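Local structure of glucanase (Klebsiella pneumoniae, 5GY3) at residues W4-Y7 with K8-F11; P156-R159 with A160-E163; T168-R171 with T172-T175. The protein probably hydrolyses internal beta-1,4-glucosidic linkages in cellulose and related beta-glucans, as a family 8 glycoside hydrolase. One frame throughout, in Å; residues are numbered along the deposited sequence.

Contact 1 (W4-Y7 with K8-F11)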
ATOM      1  N   TRP A   4      17.131  -3.090  -8.119  1.00 17.54           N
ATOM      2  CA  TRP A   4      16.082  -3.947  -8.660  1.00 16.21           C
ATOM      3  C   TRP A   4      16.608  -5.344  -8.982  1.00 14.75           C
ATOM      4  O   TRP A   4      15.936  -6.342  -8.704  1.00 14.24           O
ATOM      5  CB  TRP A   4      15.477  -3.279  -9.903  1.00 18.55           C
ATOM      6  CG  TRP A   4      14.570  -4.155 -10.708  1.00 15.38           C
ATOM      7  CD1 TRP A   4      14.778  -4.590 -11.987  1.00 15.60           C
ATOM      8  CD2 TRP A   4      13.312  -4.693 -10.302  1.00 14.30           C
ATOM      9  NE1 TRP A   4      13.730  -5.375 -12.401  1.00 13.29           N
ATOM     10  CE2 TRP A   4      12.816  -5.458 -11.384  1.00 14.44           C
ATOM     11  CE3 TRP A   4      12.557  -4.618  -9.124  1.00 13.72           C
ATOM     12  CZ2 TRP A   4      11.601  -6.134 -11.327  1.00 13.82           C
ATOM     13  CZ3 TRP A   4      11.353  -5.291  -9.073  1.00 14.09           C
ATOM     14  CH2 TRP A   4      10.881  -6.033 -10.168  1.00 13.68           C
ATOM     15  N   GLU A   5      17.801  -5.440  -9.579  1.00 17.46           N
ATOM     16  CA  GLU A   5      18.376  -6.760  -9.832  1.00 18.91           C
ATOM     17  C   GLU A   5      18.600  -7.525  -8.532  1.00 15.84           C
ATOM     18  O   GLU A   5      18.290  -8.720  -8.442  1.00 15.20           O
ATOM     19  CB  GLU A   5      19.686  -6.627 -10.609  1.00 20.75           C
ATOM     20  CG  GLU A   5      19.497  -6.128 -12.028  1.00 29.04           C
ATOM     21  CD  GLU A   5      18.684  -7.091 -12.867  1.00 30.74           C
ATOM     22  OE1 GLU A   5      18.861  -8.320 -12.706  1.00 33.50           O
ATOM     23  OE2 GLU A   5      17.863  -6.621 -13.683  1.00 36.47           O
ATOM     24  N   ARG A   6      19.123  -6.848  -7.506  1.00 16.53           N
ATOM     25  CA  ARG A   6      19.334  -7.515  -6.224  1.00 16.28           C
ATOM     26  C   ARG A   6      18.009  -7.930  -5.593  1.00 18.04           C
ATOM     27  O   ARG A   6      17.914  -8.984  -4.959  1.00 17.89           O
ATOM     28  CB  ARG A   6      20.126  -6.598  -5.293  1.00 19.20           C
ATOM     29  CG  ARG A   6      20.582  -7.255  -4.017  1.00 27.04           C
ATOM     30  CD  ARG A   6      21.277  -8.583  -4.298  1.00 31.70           C
ATOM     31  NE  ARG A   6      21.744  -9.230  -3.072  1.00 36.40           N
ATOM     32  CZ  ARG A   6      22.193 -10.480  -3.015  1.00 41.93           C
ATOM     33  NH1 ARG A   6      22.229 -11.222  -4.116  1.00 40.53           N
ATOM     34  NH2 ARG A   6      22.600 -10.992  -1.857  1.00 41.91           N
ATOM     35  N   TYR A   7      16.968  -7.116  -5.776  1.00 15.12           N
ATOM     36  CA  TYR A   7      15.641  -7.444  -5.261  1.00 13.96           C
ATOM     37  C   TYR A   7      15.099  -8.713  -5.902  1.00 13.27           C
ATOM     38  O   TYR A   7      14.548  -9.585  -5.219  1.00 13.09           O
ATOM     39  CB  TYR A   7      14.718  -6.258  -5.526  1.00 14.59           C
ATOM     40  CG  TYR A   7      13.305  -6.328  -4.987  1.00 15.08           C
ATOM     41  CD1 TYR A   7      13.035  -6.080  -3.641  1.00 15.24           C
ATOM     42  CD2 TYR A   7      12.233  -6.563  -5.841  1.00 14.08           C
ATOM     43  CE1 TYR A   7      11.733  -6.101  -3.157  1.00 15.95           C
ATOM     44  CE2 TYR A   7      10.936  -6.586  -5.371  1.00 16.48           C
ATOM     45  CZ  TYR A   7      10.688  -6.353  -4.028  1.00 17.41           C
ATOM     46  OH  TYR A   7       9.389  -6.364  -3.571  1.00 16.93           O
ATOM     47  N   LYS A   8      15.215  -8.821  -7.230  1.00 13.84           N
ATOM     48  CA  LYS A   8      14.749 -10.029  -7.903  1.00 13.77           C
ATOM     49  C   LYS A   8      15.556 -11.241  -7.465  1.00 14.11           C
ATOM     50  O   LYS A   8      15.004 -12.333  -7.300  1.00 15.98           O
ATOM     51  CB  LYS A   8      14.837  -9.871  -9.422  1.00 15.37           C
ATOM     52  CG  LYS A   8      13.863  -8.875 -10.026  1.00 14.71           C
ATOM     53  CD  LYS A   8      13.916  -8.915 -11.562  1.00 18.22           C
ATOM     54  CE  LYS A   8      15.302  -8.557 -12.079  1.00 19.48           C
ATOM     55  NZ  LYS A   8      15.363  -8.546 -13.570  1.00 17.39           N
ATOM     56  N   ALA A   9      16.866 -11.064  -7.286  1.00 15.35           N
ATOM     57  CA  ALA A   9      17.727 -12.187  -6.919  1.00 16.62           C
ATOM     58  C   ALA A   9      17.364 -12.730  -5.548  1.00 18.89           C
ATOM     59  O   ALA A   9      17.412 -13.946  -5.318  1.00 20.60           O
ATOM     60  CB  ALA A   9      19.193 -11.756  -6.941  1.00 15.75           C
ATOM     61  N   ARG A  10      16.986 -11.849  -4.627  1.00 18.61           N
ATOM     62  CA  ARG A  10      16.667 -12.280  -3.278  1.00 21.51           C
ATOM     63  C   ARG A  10      15.217 -12.693  -3.104  1.00 21.33           C
ATOM     64  O   ARG A  10      14.941 -13.617  -2.335  1.00 17.74           O
ATOM     65  CB  ARG A  10      17.018 -11.171  -2.288  1.00 17.97           C
ATOM     66  CG  ARG A  10      18.520 -11.008  -2.157  1.00 30.29           C
ATOM     67  CD  ARG A  10      18.894 -10.281  -0.897  1.00 29.38           C
ATOM     68  NE  ARG A  10      18.116 -10.701   0.269  1.00 22.61           N
ATOM     69  CZ  ARG A  10      17.887  -9.894   1.296  1.00 21.55           C
ATOM     70  NH1 ARG A  10      18.373  -8.662   1.266  1.00 19.39           N
ATOM     71  NH2 ARG A  10      17.179 -10.304   2.337  1.00 23.69           N
ATOM     72  N   PHE A  11      14.279 -12.063  -3.815  1.00 16.32           N
ATOM     73  CA  PHE A  11      12.873 -12.227  -3.493  1.00 15.33           C
ATOM     74  C   PHE A  11      11.987 -12.726  -4.625  1.00 15.19           C
ATOM     75  O   PHE A  11      10.837 -13.088  -4.360  1.00 14.82           O
ATOM     76  CB  PHE A  11      12.296 -10.900  -2.971  1.00 13.88           C
ATOM     77  CG  PHE A  11      13.093 -10.303  -1.860  1.00 15.26           C
ATOM     78  CD1 PHE A  11      13.154 -10.933  -0.621  1.00 14.66           C
ATOM     79  CD2 PHE A  11      13.812  -9.136  -2.052  1.00 14.43           C
ATOM     80  CE1 PHE A  11      13.899 -10.390   0.413  1.00 16.52           C
ATOM     81  CE2 PHE A  11      14.555  -8.588  -1.023  1.00 19.17           C
ATOM     82  CZ  PHE A  11      14.592  -9.220   0.219  1.00 17.76           C
TER
HETATM   83  O   HOH W   1      21.040  -7.978  -0.608  1.00 24.34           O

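Contact 2 (P156-R159 with A160-E163)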
ATOM      1  N   PRO A 156      -2.060   8.041  -4.909  1.00  9.49           N
ATOM      2  CA  PRO A 156      -1.532   8.217  -6.274  1.00 10.74           C
ATOM      3  C   PRO A 156      -2.114   7.225  -7.272  1.00 10.61           C
ATOM      4  O   PRO A 156      -2.258   7.557  -8.461  1.00 10.34           O
ATOM      5  CB  PRO A 156      -0.017   8.034  -6.091  1.00 10.43           C
ATOM      6  CG  PRO A 156       0.106   7.163  -4.865  1.00 10.95           C
ATOM      7  CD  PRO A 156      -0.998   7.643  -3.961  1.00  9.38           C
ATOM      8  N   ALA A 157      -2.454   6.015  -6.823  1.00  7.75           N
ATOM      9  CA  ALA A 157      -3.144   5.072  -7.690  1.00  8.18           C
ATOM     10  C   ALA A 157      -4.537   5.573  -8.044  1.00  7.75           C
ATOM     11  O   ALA A 157      -4.953   5.500  -9.205  1.00  6.32           O
ATOM     12  CB  ALA A 157      -3.223   3.709  -7.018  1.00  6.85           C
ATOM     13  N   TRP A 158      -5.281   6.073  -7.049  1.00  5.95           N
ATOM     14  CA  TRP A 158      -6.637   6.548  -7.310  1.00  7.28           C
ATOM     15  C   TRP A 158      -6.637   7.694  -8.317  1.00  9.46           C
ATOM     16  O   TRP A 158      -7.529   7.783  -9.170  1.00 11.14           O
ATOM     17  CB  TRP A 158      -7.297   6.987  -6.009  1.00  7.60           C
ATOM     18  CG  TRP A 158      -7.506   5.869  -5.032  1.00  6.45           C
ATOM     19  CD1 TRP A 158      -7.206   4.547  -5.210  1.00  7.35           C
ATOM     20  CD2 TRP A 158      -8.062   5.982  -3.717  1.00  8.81           C
ATOM     21  NE1 TRP A 158      -7.553   3.830  -4.090  1.00  7.67           N
ATOM     22  CE2 TRP A 158      -8.074   4.691  -3.156  1.00  7.38           C
ATOM     23  CE3 TRP A 158      -8.558   7.058  -2.963  1.00  6.76           C
ATOM     24  CZ2 TRP A 158      -8.570   4.435  -1.874  1.00  6.64           C
ATOM     25  CZ3 TRP A 158      -9.043   6.809  -1.686  1.00  9.77           C
ATOM     26  CH2 TRP A 158      -9.047   5.508  -1.155  1.00  8.57           C
ATOM     27  N   ARG A 159      -5.650   8.589  -8.225  1.00 10.40           N
ATOM     28  CA  ARG A 159      -5.573   9.686  -9.186  1.00  8.76           C
ATOM     29  C   ARG A 159      -5.316   9.142 -10.588  1.00 11.07           C
ATOM     30  O   ARG A 159      -5.945   9.582 -11.555  1.00 10.88           O
ATOM     31  CB  ARG A 159      -4.483  10.684  -8.765  1.00 13.73           C
ATOM     32  CG  ARG A 159      -4.303  11.871  -9.710  1.00 27.11           C
ATOM     33  CD  ARG A 159      -2.843  12.207  -9.927  1.00 35.84           C
ATOM     34  NE  ARG A 159      -1.995  10.988  -9.823  1.00 42.84           N
ATOM     35  CZ  ARG A 159      -1.467  10.348 -10.853  1.00 40.02           C
ATOM     36  NH1 ARG A 159      -1.686  10.810 -12.065  1.00 37.23           N
ATOM     37  NH2 ARG A 159      -0.722   9.283 -10.646  1.00 38.39           N
ATOM     38  N   ALA A 160      -4.423   8.153 -10.706  1.00  9.66           N
ATOM     39  CA  ALA A 160      -4.170   7.528 -12.000  1.00  9.56           C
ATOM     40  C   ALA A 160      -5.421   6.857 -12.544  1.00 10.53           C
ATOM     41  O   ALA A 160      -5.722   6.971 -13.740  1.00 11.61           O
ATOM     42  CB  ALA A 160      -3.036   6.505 -11.884  1.00 12.18           C
ATOM     43  N   PHE A 161      -6.159   6.142 -11.688  1.00  6.81           N
ATOM     44  CA  PHE A 161      -7.406   5.522 -12.137  1.00  7.43           C
ATOM     45  C   PHE A 161      -8.352   6.568 -12.716  1.00  8.70           C
ATOM     46  O   PHE A 161      -8.937   6.375 -13.792  1.00 10.50           O
ATOM     47  CB  PHE A 161      -8.099   4.801 -10.979  1.00  7.28           C
ATOM     48  CG  PHE A 161      -7.312   3.660 -10.370  1.00  6.29           C
ATOM     49  CD1 PHE A 161      -6.261   3.064 -11.044  1.00  5.97           C
ATOM     50  CD2 PHE A 161      -7.656   3.187  -9.107  1.00  8.09           C
ATOM     51  CE1 PHE A 161      -5.548   1.999 -10.474  1.00  9.15           C
ATOM     52  CE2 PHE A 161      -6.963   2.125  -8.529  1.00  6.90           C
ATOM     53  CZ  PHE A 161      -5.894   1.536  -9.214  1.00  6.62           C
ATOM     54  N   ALA A 162      -8.527   7.678 -11.995  1.00  7.09           N
ATOM     55  CA  ALA A 162      -9.475   8.705 -12.422  1.00  8.57           C
ATOM     56  C   ALA A 162      -9.128   9.277 -13.791  1.00 11.79           C
ATOM     57  O   ALA A 162     -10.028   9.642 -14.554  1.00 11.33           O
ATOM     58  CB  ALA A 162      -9.531   9.829 -11.392  1.00  8.25           C
ATOM     59  N   GLU A 163      -7.839   9.381 -14.115  1.00 10.38           N
ATOM     60  CA  GLU A 163      -7.446   9.893 -15.424  1.00 12.54           C
ATOM     61  C   GLU A 163      -7.831   8.954 -16.559  1.00 14.11           C
ATOM     62  O   GLU A 163      -7.863   9.390 -17.719  1.00 16.57           O
ATOM     63  CB  GLU A 163      -5.952  10.130 -15.470  1.00 13.03           C
ATOM     64  CG  GLU A 163      -5.439  11.048 -14.387  1.00 24.50           C
ATOM     65  CD  GLU A 163      -3.944  11.268 -14.505  1.00 33.85           C
ATOM     66  OE1 GLU A 163      -3.165  10.312 -14.266  1.00 40.01           O
ATOM     67  OE2 GLU A 163      -3.535  12.394 -14.853  1.00 38.88           O
TER

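Contact 3 (T168-R171 with T172-T175)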
ATOM      1  N   THR A 168     -15.351  10.478 -12.094  1.00  5.12           N
ATOM      2  CA  THR A 168     -16.091  11.066 -10.982  1.00  6.53           C
ATOM      3  C   THR A 168     -16.041  10.179  -9.739  1.00  7.79           C
ATOM      4  O   THR A 168     -15.826  10.675  -8.623  1.00  6.62           O
ATOM      5  CB  THR A 168     -17.538  11.325 -11.394  1.00  7.77           C
ATOM      6  OG1 THR A 168     -17.542  12.083 -12.613  1.00  7.84           O
ATOM      7  CG2 THR A 168     -18.258  12.107 -10.297  1.00  7.31           C
ATOM      8  N   ALA A 169     -16.234   8.865  -9.906  1.00  5.50           N
ATOM      9  CA  ALA A 169     -16.256   7.984  -8.735  1.00  6.93           C
ATOM     10  C   ALA A 169     -14.888   7.923  -8.055  1.00  5.68           C
ATOM     11  O   ALA A 169     -14.795   7.910  -6.816  1.00  7.16           O
ATOM     12  CB  ALA A 169     -16.716   6.577  -9.136  1.00  6.81           C
ATOM     13  N   TRP A 170     -13.812   7.858  -8.843  1.00  7.21           N
ATOM     14  CA  TRP A 170     -12.481   7.790  -8.238  1.00  7.93           C
ATOM     15  C   TRP A 170     -12.105   9.120  -7.603  1.00 10.00           C
ATOM     16  O   TRP A 170     -11.457   9.153  -6.547  1.00 10.37           O
ATOM     17  CB  TRP A 170     -11.433   7.371  -9.277  1.00  5.10           C
ATOM     18  CG  TRP A 170     -11.460   5.897  -9.557  1.00  7.43           C
ATOM     19  CD1 TRP A 170     -11.860   5.282 -10.724  1.00  6.75           C
ATOM     20  CD2 TRP A 170     -11.125   4.847  -8.647  1.00  7.57           C
ATOM     21  NE1 TRP A 170     -11.778   3.908 -10.586  1.00  6.67           N
ATOM     22  CE2 TRP A 170     -11.324   3.618  -9.325  1.00  6.75           C
ATOM     23  CE3 TRP A 170     -10.666   4.823  -7.322  1.00  8.67           C
ATOM     24  CZ2 TRP A 170     -11.082   2.382  -8.721  1.00  7.03           C
ATOM     25  CZ3 TRP A 170     -10.413   3.581  -6.728  1.00  6.92           C
ATOM     26  CH2 TRP A 170     -10.638   2.386  -7.423  1.00  6.42           C
ATOM     27  N   ARG A 171     -12.506  10.226  -8.229  1.00  7.55           N
ATOM     28  CA  ARG A 171     -12.236  11.533  -7.642  1.00  7.74           C
ATOM     29  C   ARG A 171     -12.989  11.711  -6.328  1.00 11.28           C
ATOM     30  O   ARG A 171     -12.440  12.245  -5.355  1.00  9.36           O
ATOM     31  CB  ARG A 171     -12.604  12.641  -8.629  1.00 11.90           C
ATOM     32  CG  ARG A 171     -11.559  12.869  -9.690  1.00 16.22           C
ATOM     33  CD  ARG A 171     -11.675  14.277 -10.249  1.00 21.26           C
ATOM     34  NE  ARG A 171     -10.719  14.514 -11.320  1.00 21.35           N
ATOM     35  CZ  ARG A 171     -10.744  15.584 -12.106  1.00 25.00           C
ATOM     36  NH1 ARG A 171     -11.677  16.515 -11.939  1.00 22.41           N
ATOM     37  NH2 ARG A 171      -9.844  15.717 -13.066  1.00 31.53           N
ATOM     38  N   THR A 172     -14.244  11.260  -6.278  1.00  8.92           N
ATOM     39  CA  THR A 172     -14.996  11.324  -5.028  1.00  8.60           C
ATOM     40  C   THR A 172     -14.345  10.466  -3.953  1.00  7.27           C
ATOM     41  O   THR A 172     -14.254  10.878  -2.789  1.00  6.55           O
ATOM     42  CB  THR A 172     -16.439  10.892  -5.271  1.00  9.12           C
ATOM     43  OG1 THR A 172     -17.111  11.904  -6.035  1.00  9.88           O
ATOM     44  CG2 THR A 172     -17.181  10.666  -3.939  1.00  8.99           C
ATOM     45  N   LEU A 173     -13.899   9.262  -4.318  1.00  6.32           N
ATOM     46  CA  LEU A 173     -13.230   8.404  -3.341  1.00  8.49           C
ATOM     47  C   LEU A 173     -11.975   9.078  -2.807  1.00  7.99           C
ATOM     48  O   LEU A 173     -11.700   9.051  -1.597  1.00  8.08           O
ATOM     49  CB  LEU A 173     -12.890   7.042  -3.966  1.00  7.54           C
ATOM     50  CG  LEU A 173     -12.499   5.947  -2.960  1.00  6.41           C
ATOM     51  CD1 LEU A 173     -13.730   5.452  -2.169  1.00  6.94           C
ATOM     52  CD2 LEU A 173     -11.764   4.787  -3.627  1.00  6.84           C
ATOM     53  N   GLN A 174     -11.212   9.716  -3.692  1.00  7.40           N
ATOM     54  CA  GLN A 174     -10.023  10.431  -3.237  1.00 10.00           C
ATOM     55  C   GLN A 174     -10.388  11.591  -2.320  1.00  9.53           C
ATOM     56  O   GLN A 174      -9.763  11.775  -1.269  1.00  9.02           O
ATOM     57  CB  GLN A 174      -9.211  10.918  -4.432  1.00 11.61           C
ATOM     58  CG  GLN A 174      -8.113  11.864  -4.020  1.00 18.53           C
ATOM     59  CD  GLN A 174      -6.885  11.731  -4.868  1.00 29.31           C
ATOM     60  OE1 GLN A 174      -5.760  11.875  -4.372  1.00 30.62           O
ATOM     61  NE2 GLN A 174      -7.081  11.464  -6.161  1.00 22.68           N
ATOM     62  N   THR A 175     -11.399  12.383  -2.695  1.00  6.67           N
ATOM     63  CA  THR A 175     -11.850  13.481  -1.847  1.00  7.95           C
ATOM     64  C   THR A 175     -12.277  12.980  -0.475  1.00  9.79           C
ATOM     65  O   THR A 175     -11.907  13.553   0.556  1.00  5.75           O
ATOM     66  CB  THR A 175     -13.015  14.203  -2.520  1.00 11.73           C
ATOM     67  OG1 THR A 175     -12.541  14.885  -3.688  1.00 13.45           O
ATOM     68  CG2 THR A 175     -13.647  15.194  -1.554  1.00 17.46           C
TER
HETATM   69  O   HOH W   2      -8.785  10.426  -7.702  1.00 17.58           O

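Contact 1 (W4-Y7 with K8-F11)
Lys8 runs its aliphatic chain across the indole of Trp4, one helical turn back. Its CG makes a CH-pi contact with the six-membered ring, 3.9 Å from the centroid and 18° off the normal, while CD and CE continue toward the pyrrole side, CE ending 3.6 Å from Trp4 NE1. The ammonium group forms a salt bridge with Glu5, NZ to OE2 at 3.2 Å, meeting the carboxylate from above its plane. Asp44, just ahead of helix 45-59, is the ammonium's stronger partner and also accepts a bond from Trp4 NE1. Ala9 lies beside the Arg6 guanidinium. Arg10 sends its methylenes over one face of that guanidinium, with CD 3.7 Å from Arg6 NE, and a water accepts from Arg6 NE and, weakly, from Arg10 NH1. Asp289 pairs with Arg6, and Asp291 O accepts from Arg10. Phe11 meets Tyr7 obliquely, Phe11 CD2 to Tyr7 CD1 at 3.5 Å, with the planes at 58°. Tyr7 CG, anti to the backbone N (chi1 -176°), carries the ring toward Phe11, and the hydroxyl bonds Ser297. These i to i+4 and i to i+3 pairings mark an amphipathic alpha-helix, Tyr7 and Phe11 packing on helix 293-307, Trp4 on helices 29-41 and 45-59.

Contact 2 (P156-R159 with A160-E163)
Pro156 to Glu163 form two turns of alpha-helix, in which Ala160 N, Phe161 N, Ala162 N and Glu163 N bond to the carbonyls of Pro156, Ala157, Trp158 and Arg159 in i to i+4 order. The bond from Phe161 N to Ala157 O is the shortest of the four, at 2.8 Å. The same carbonyl oxygen also lies over one face of the Phe161 ring, 3.2 Å above its plane and displaced toward the rim. The far end of the ring meets the methyl of Ala157, Phe161 CZ to Ala157 CB at 4.1 Å. Beside it, Phe161 CE2 approaches the edge of the Trp158 indole near the indole plane, 4.1 Å from Trp158 CD1. On the more exposed side, Arg159 first leaves with CG anti to its N (chi1 179°), then bends at chi2 and chi3, which folds the guanidinium back over the backbone with one face above Ala160 N. This places NH1 2.7 Å from Glu163 OE1 in a salt bridge, the guanidinium and carboxylate planes 75° apart. Arg159 NH2 adds a weak bond to Pro156 O. Within the fold, Pro156, Ala157 and Ala160 pack on Trp94 of helix 86-103, which also carries the predicted nucleophile Asp87; Pro156 touches helix 220-228 as well, and Trp158, Phe161 and Ala162 face Trp170 of helix 167-183.

Contact 3 (T168-R171 with T172-T175)
Trp170 CG, anti to its carbonyl carbon (chi1 -78°), and Leu173 CG, anti to its nitrogen (chi1 -166°), are carried to the same side of the helix, where the two side chains run side by side in the same direction. This is an i to i+3 pair on the inward side of an alpha-helix, within the (alpha/alpha)6-barrel fold of family 8 glycoside hydrolases. Leu173 CD2 lies 3.6 Å from Trp170 CZ3 and 3.9 Å from Trp170 CE3, so a single methyl branch makes the touch, approaching the benzo half of the indole obliquely. Behind the pair, regular backbone bonds join the two turns, with Thr172 N, Leu173 N, Gln174 N and Thr175 N donating to Thr168 O, Ala169 O, Trp170 O and Arg171 O. Trp170 is buried against Leu119 and Leu120 of helix 106-123 and Met133 of strand 130-133, a strand that Leu173 also touches. Toward solvent the side chains become polar. Thr172 OG1 lies 3.1 Å from Thr168 O, the carbonyl one turn back, and Thr175 OG1 is equally close to Arg171 O. On the flank near Arg159, Gln174 bends at chi2, and a water joins its amide to the backbone: it accepts from Gln174 NE2 at a doubtfully short 2.5 Å and donates weakly to Trp170 O at 3.2 Å.

How the contacts relate
Each contact joins successive turns within a single helix, but their settings differ. Contact 2 is mostly buried, while contacts 1 and 3 each divide between a buried aromatic side and an exposed polar one. Contacts 2 and 3 belong to consecutive helices that pack together: Trp170 meets Phe161 edge-to-face and Trp158 with planes at about 40°, and Leu173 O lies 3.5 Å from Trp158 CZ3. Contact 1 stands apart, its centre about 36 Å from that of contact 3, on the opposite side of the chain's centre. Contacts 1 and 2 each have one salt bridge between their segments and contact 3 none; contact 1 adds pairs with acids elsewhere in the chain.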